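Local structure of beta-ketoacyl synthase (Burkholderia phymatum, 4EWG) at residues 5-10 and 258-263; 9-14 and 241-246. The protein probably catalyses the 3-oxoacyl-[acyl-carrier-protein] synthase reaction, the condensing step that lengthens acyl chains in fatty acid synthesis. All blocks are in the same frame, centred on the assembly; numbering follows the deposited sequence.

Contact 1: residues 5-10 and 258-263; sequences MKRVVI and HAEIVG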
# COMPACT_ATOMS: atom_id res chain seq x y z
N MET A 5 -24.22 6.84 -6.57
CA MET A 5 -23.10 6.81 -5.59
C MET A 5 -23.56 7.04 -4.13
O MET A 5 -24.41 7.85 -3.88
CB MET A 5 -22.07 7.89 -5.94
CG MET A 5 -20.63 7.44 -5.79
SD MET A 5 -19.92 6.55 -7.20
CE MET A 5 -21.31 6.32 -8.30
N LYS A 6 -22.96 6.33 -3.18
CA LYS A 6 -23.35 6.46 -1.77
C LYS A 6 -22.62 7.61 -1.11
O LYS A 6 -21.47 7.92 -1.45
CB LYS A 6 -23.05 5.21 -0.99
CG LYS A 6 -23.57 3.93 -1.63
CD LYS A 6 -25.07 3.80 -1.51
CE LYS A 6 -25.53 2.58 -2.27
NZ LYS A 6 -26.98 2.40 -2.03
N ARG A 7 -23.29 8.26 -0.17
CA ARG A 7 -22.68 9.29 0.60
C ARG A 7 -21.95 8.60 1.73
O ARG A 7 -22.28 7.47 2.09
CB ARG A 7 -23.72 10.27 1.11
CG ARG A 7 -24.44 11.00 -0.04
CD ARG A 7 -25.61 11.86 0.43
NE ARG A 7 -25.19 12.88 1.38
CZ ARG A 7 -26.01 13.79 1.90
NH1 ARG A 7 -27.30 13.80 1.56
NH2 ARG A 7 -25.54 14.70 2.73
N VAL A 8 -20.96 9.29 2.27
CA VAL A 8 -20.08 8.72 3.25
C VAL A 8 -19.83 9.68 4.41
O VAL A 8 -19.44 10.84 4.19
CB VAL A 8 -18.77 8.33 2.60
CG1 VAL A 8 -17.91 7.54 3.60
CG2 VAL A 8 -19.07 7.50 1.33
N VAL A 9 -20.07 9.19 5.63
CA VAL A 9 -19.94 9.99 6.83
C VAL A 9 -18.97 9.31 7.80
O VAL A 9 -18.65 8.14 7.68
CB VAL A 9 -21.32 10.21 7.54
CG1 VAL A 9 -22.27 10.99 6.67
CG2 VAL A 9 -21.94 8.87 8.00
N ILE A 10 -18.51 10.08 8.75
CA ILE A 10 -17.56 9.64 9.74
C ILE A 10 -18.28 9.53 11.05
O ILE A 10 -18.71 10.52 11.60
CB ILE A 10 -16.42 10.67 9.89
CG1 ILE A 10 -15.57 10.70 8.62
CG2 ILE A 10 -15.54 10.34 11.09
CD1 ILE A 10 -14.87 12.01 8.42
N HIS A 258 -20.11 12.70 12.80
CA HIS A 258 -19.13 13.76 13.09
C HIS A 258 -18.95 14.71 11.95
O HIS A 258 -18.71 15.89 12.14
CB HIS A 258 -17.77 13.16 13.47
CG HIS A 258 -17.77 12.41 14.79
ND1 HIS A 258 -18.03 13.01 15.97
CD2 HIS A 258 -17.53 11.08 15.09
CE1 HIS A 258 -17.98 12.12 16.96
NE2 HIS A 258 -17.68 10.92 16.42
N ALA A 259 -19.01 14.19 10.73
CA ALA A 259 -18.81 14.97 9.50
C ALA A 259 -19.16 14.09 8.33
O ALA A 259 -19.38 12.88 8.49
CB ALA A 259 -17.38 15.45 9.37
N GLU A 260 -19.25 14.70 7.15
CA GLU A 260 -19.41 13.96 5.90
C GLU A 260 -18.19 14.25 5.05
O GLU A 260 -17.70 15.38 5.02
CB GLU A 260 -20.69 14.40 5.15
CG GLU A 260 -20.82 13.81 3.76
CD GLU A 260 -22.15 14.12 3.08
OE1 GLU A 260 -22.87 15.07 3.50
OE2 GLU A 260 -22.48 13.42 2.11
N ILE A 261 -17.70 13.24 4.35
CA ILE A 261 -16.58 13.42 3.43
C ILE A 261 -17.18 13.69 2.11
O ILE A 261 -18.00 12.87 1.62
CB ILE A 261 -15.72 12.16 3.28
CG1 ILE A 261 -15.25 11.66 4.64
CG2 ILE A 261 -14.53 12.44 2.36
CD1 ILE A 261 -14.51 10.33 4.52
N VAL A 262 -16.82 14.83 1.51
CA VAL A 262 -17.46 15.25 0.25
C VAL A 262 -16.52 15.32 -0.94
O VAL A 262 -16.97 15.29 -2.07
CB VAL A 262 -18.24 16.58 0.41
CG1 VAL A 262 -19.53 16.35 1.24
CG2 VAL A 262 -17.39 17.68 1.02
N GLY A 263 -15.20 15.36 -0.70
CA GLY A 263 -14.25 15.31 -1.80
C GLY A 263 -12.90 14.76 -1.45
O GLY A 263 -12.40 14.90 -0.32
O HOH W 1 -20.71 11.76 1.11
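Ile-10 and Ile-261 form the apolar centre, their side chains crossing at about a right angle with Ile-10 CD1 3.8 Å from Ile-261 CG1. The contact is an antiparallel strand pair at the junction between the two halves of the thiolase fold: the opening strand of the N-terminal half runs beside that of the C-terminal half, at a strongly skewed 137°. On the same face, Ile-10 CD1 also reaches Ala-259 CB at 4.4 Å, while helices 170-183 and 344-358 cover this layer. Three backbone bonds join the segments: Ile-261 N to Val-8 O, Ile-10 N to Ala-259 O, and His-258 N to Ile-10 O. Beyond the last, the ring of His-258 turns to Asp-91 and Lys-357. The opposite face carries the non-hydrogen-bonded pair Val-9 and Glu-260, whose CA atoms lie only 4.1 Å apart. With CG anti to the backbone N (chi1 172°) and its chain extended, Glu-260 runs past Val-8 O to the polar edge, where Arg-7 meets it in a side-on, two-nitrogen salt bridge. The carboxylate is tilted 18° from the guanidinium plane, and both oxygens are met on their syn sides. Tyr-247 adds a cation-pi contact to Arg-7. A water that accepts from Val-8 N at 2.7 Å also lies within 3.0 Å of Glu-260 OE2 and Ile-261 O. The salt bridge itself spans 2.9 Å from Arg-7 NE to Glu-260 OE2 and 2.8 Å from Arg-7 NH2 to Glu-260 OE1.

Contact 2: residues 9-14 and 241-246; sequences VITGMG and TLVLEE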
# COMPACT_ATOMS: atom_id res chain seq x y z
N VAL A 9 -20.07 9.19 5.63
CA VAL A 9 -19.94 9.99 6.83
C VAL A 9 -18.97 9.31 7.80
O VAL A 9 -18.65 8.14 7.68
CB VAL A 9 -21.32 10.21 7.54
CG1 VAL A 9 -22.27 10.99 6.67
CG2 VAL A 9 -21.94 8.87 8.00
N ILE A 10 -18.51 10.08 8.75
CA ILE A 10 -17.56 9.64 9.74
C ILE A 10 -18.28 9.53 11.05
O ILE A 10 -18.71 10.52 11.60
CB ILE A 10 -16.42 10.67 9.89
CG1 ILE A 10 -15.57 10.70 8.62
CG2 ILE A 10 -15.54 10.34 11.09
CD1 ILE A 10 -14.87 12.01 8.42
N THR A 11 -18.38 8.32 11.58
CA THR A 11 -19.17 8.07 12.82
C THR A 11 -18.30 7.65 14.00
O THR A 11 -18.80 7.47 15.10
CB THR A 11 -20.20 6.97 12.55
OG1 THR A 11 -19.51 5.85 11.97
CG2 THR A 11 -21.21 7.43 11.53
N GLY A 12 -16.98 7.51 13.77
CA GLY A 12 -16.01 7.21 14.83
C GLY A 12 -14.67 7.88 14.58
O GLY A 12 -14.18 7.90 13.45
N MET A 13 -14.08 8.48 15.63
CA MET A 13 -12.73 9.07 15.55
C MET A 13 -11.97 8.76 16.82
O MET A 13 -12.53 8.82 17.93
CB MET A 13 -12.77 10.60 15.38
CG MET A 13 -13.79 11.08 14.38
SD MET A 13 -13.66 12.84 13.93
CE MET A 13 -13.93 13.62 15.52
N GLY A 14 -10.69 8.44 16.68
CA GLY A 14 -9.83 8.18 17.80
C GLY A 14 -8.38 8.01 17.38
O GLY A 14 -8.06 7.79 16.22
N THR A 241 -7.43 6.82 13.66
CA THR A 241 -8.35 6.06 12.86
C THR A 241 -9.68 6.80 12.78
O THR A 241 -10.21 7.29 13.82
CB THR A 241 -8.61 4.67 13.47
OG1 THR A 241 -7.38 3.95 13.64
CG2 THR A 241 -9.57 3.85 12.57
N LEU A 242 -10.25 6.85 11.58
CA LEU A 242 -11.64 7.26 11.41
C LEU A 242 -12.49 6.05 10.99
O LEU A 242 -12.04 5.18 10.21
CB LEU A 242 -11.78 8.35 10.38
CG LEU A 242 -10.94 9.60 10.51
CD1 LEU A 242 -11.15 10.48 9.27
CD2 LEU A 242 -11.35 10.33 11.77
N VAL A 243 -13.71 5.99 11.54
CA VAL A 243 -14.71 5.03 11.08
C VAL A 243 -15.55 5.75 10.00
O VAL A 243 -16.25 6.72 10.27
CB VAL A 243 -15.62 4.54 12.22
CG1 VAL A 243 -16.70 3.64 11.65
CG2 VAL A 243 -14.82 3.81 13.31
N LEU A 244 -15.45 5.29 8.78
CA LEU A 244 -16.24 5.82 7.68
C LEU A 244 -17.40 4.88 7.51
O LEU A 244 -17.26 3.66 7.70
CB LEU A 244 -15.44 5.86 6.37
CG LEU A 244 -14.47 7.01 6.08
CD1 LEU A 244 -13.46 7.15 7.22
CD2 LEU A 244 -13.74 6.75 4.75
N GLU A 245 -18.55 5.43 7.13
CA GLU A 245 -19.76 4.63 7.10
C GLU A 245 -20.72 5.17 6.06
O GLU A 245 -20.88 6.38 5.93
CB GLU A 245 -20.38 4.67 8.47
CG GLU A 245 -21.64 3.84 8.62
CD GLU A 245 -22.06 3.67 10.08
OE1 GLU A 245 -21.38 4.19 11.00
OE2 GLU A 245 -23.10 3.00 10.30
N GLU A 246 -21.33 4.26 5.30
CA GLU A 246 -22.32 4.67 4.32
C GLU A 246 -23.46 5.41 5.06
O GLU A 246 -23.85 5.03 6.15
CB GLU A 246 -22.84 3.46 3.54
CG GLU A 246 -23.79 3.80 2.41
CD GLU A 246 -25.23 3.95 2.83
OE1 GLU A 246 -25.67 3.22 3.73
OE2 GLU A 246 -25.94 4.82 2.27
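From Val-9 opposite Glu-245 to Gly-14 opposite Thr-241, the two strands run almost exactly antiparallel, at 169°, with their axes 4.5 Å apart at closest approach. They are neighbouring strands in the N-terminal half of the thiolase fold. Paired backbone bonds close both ends: Val-9 and Glu-245 exchange N-H and C=O, as do Gly-14 and Thr-241. Between them the register slips by one residue in a beta bulge, Thr-11 and Gly-12 together facing Val-243. Thr-11 N donates to Val-243 O at 3.0 Å, and Val-243 N returns a 2.7 Å bond to Gly-12 O. The valine packs on the bare glycine backbone, Val-243 CG2 lying 3.9 Å from Gly-12 CA, and helix 76-92 covers it.

On the other face Leu-242 divides its methyls between two partners. CD1 touches Ile-10 CD1 at 4.1 Å; CD2 sits 3.7 Å from Met-13 CG, the methionine lying alongside and pointing the same way before its end turns off toward helix 344-358. Leu-244 continues this layer against helix 170-183. At the end of segment 241-246, Glu-246 is the N-cap of the following helix, its carboxylate taking the backbone N of Glu-248 and of His-249.

Glu-245 stretches out from its strand (CG anti to the backbone N, chi1 -178°), and its OE2 is held by Arg-253 and His-249. Thr-11, with OG1 between its backbone N and carbonyl carbon (chi1 51°), donates from OG1 to Glu-245 OE1 at 2.7 Å, nearly along the C-O axis.

In the fold
Strand 8-16 is common to both contacts, which share Val-9 and Ile-10: contact 1 uses one edge of it to reach the C-terminal half, contact 2 the other to complete the N-terminal half. Their centres are 9 Å apart. The two outer strands meet over the shared one, Ile-261 CD1 lying 3.7 Å from Leu-244 CG, and His-258 CD2 comes within 3.8 Å of Met-13 CG. Asp-91 OD2 ties the same pair, bonding both His-258 NE2 and Met-13 N. His-249, a calcium ligand seen in this protein though without metal in this chain, has its side chain about 3 Å from that of Glu-245 and about 8 Å from that of Val-9.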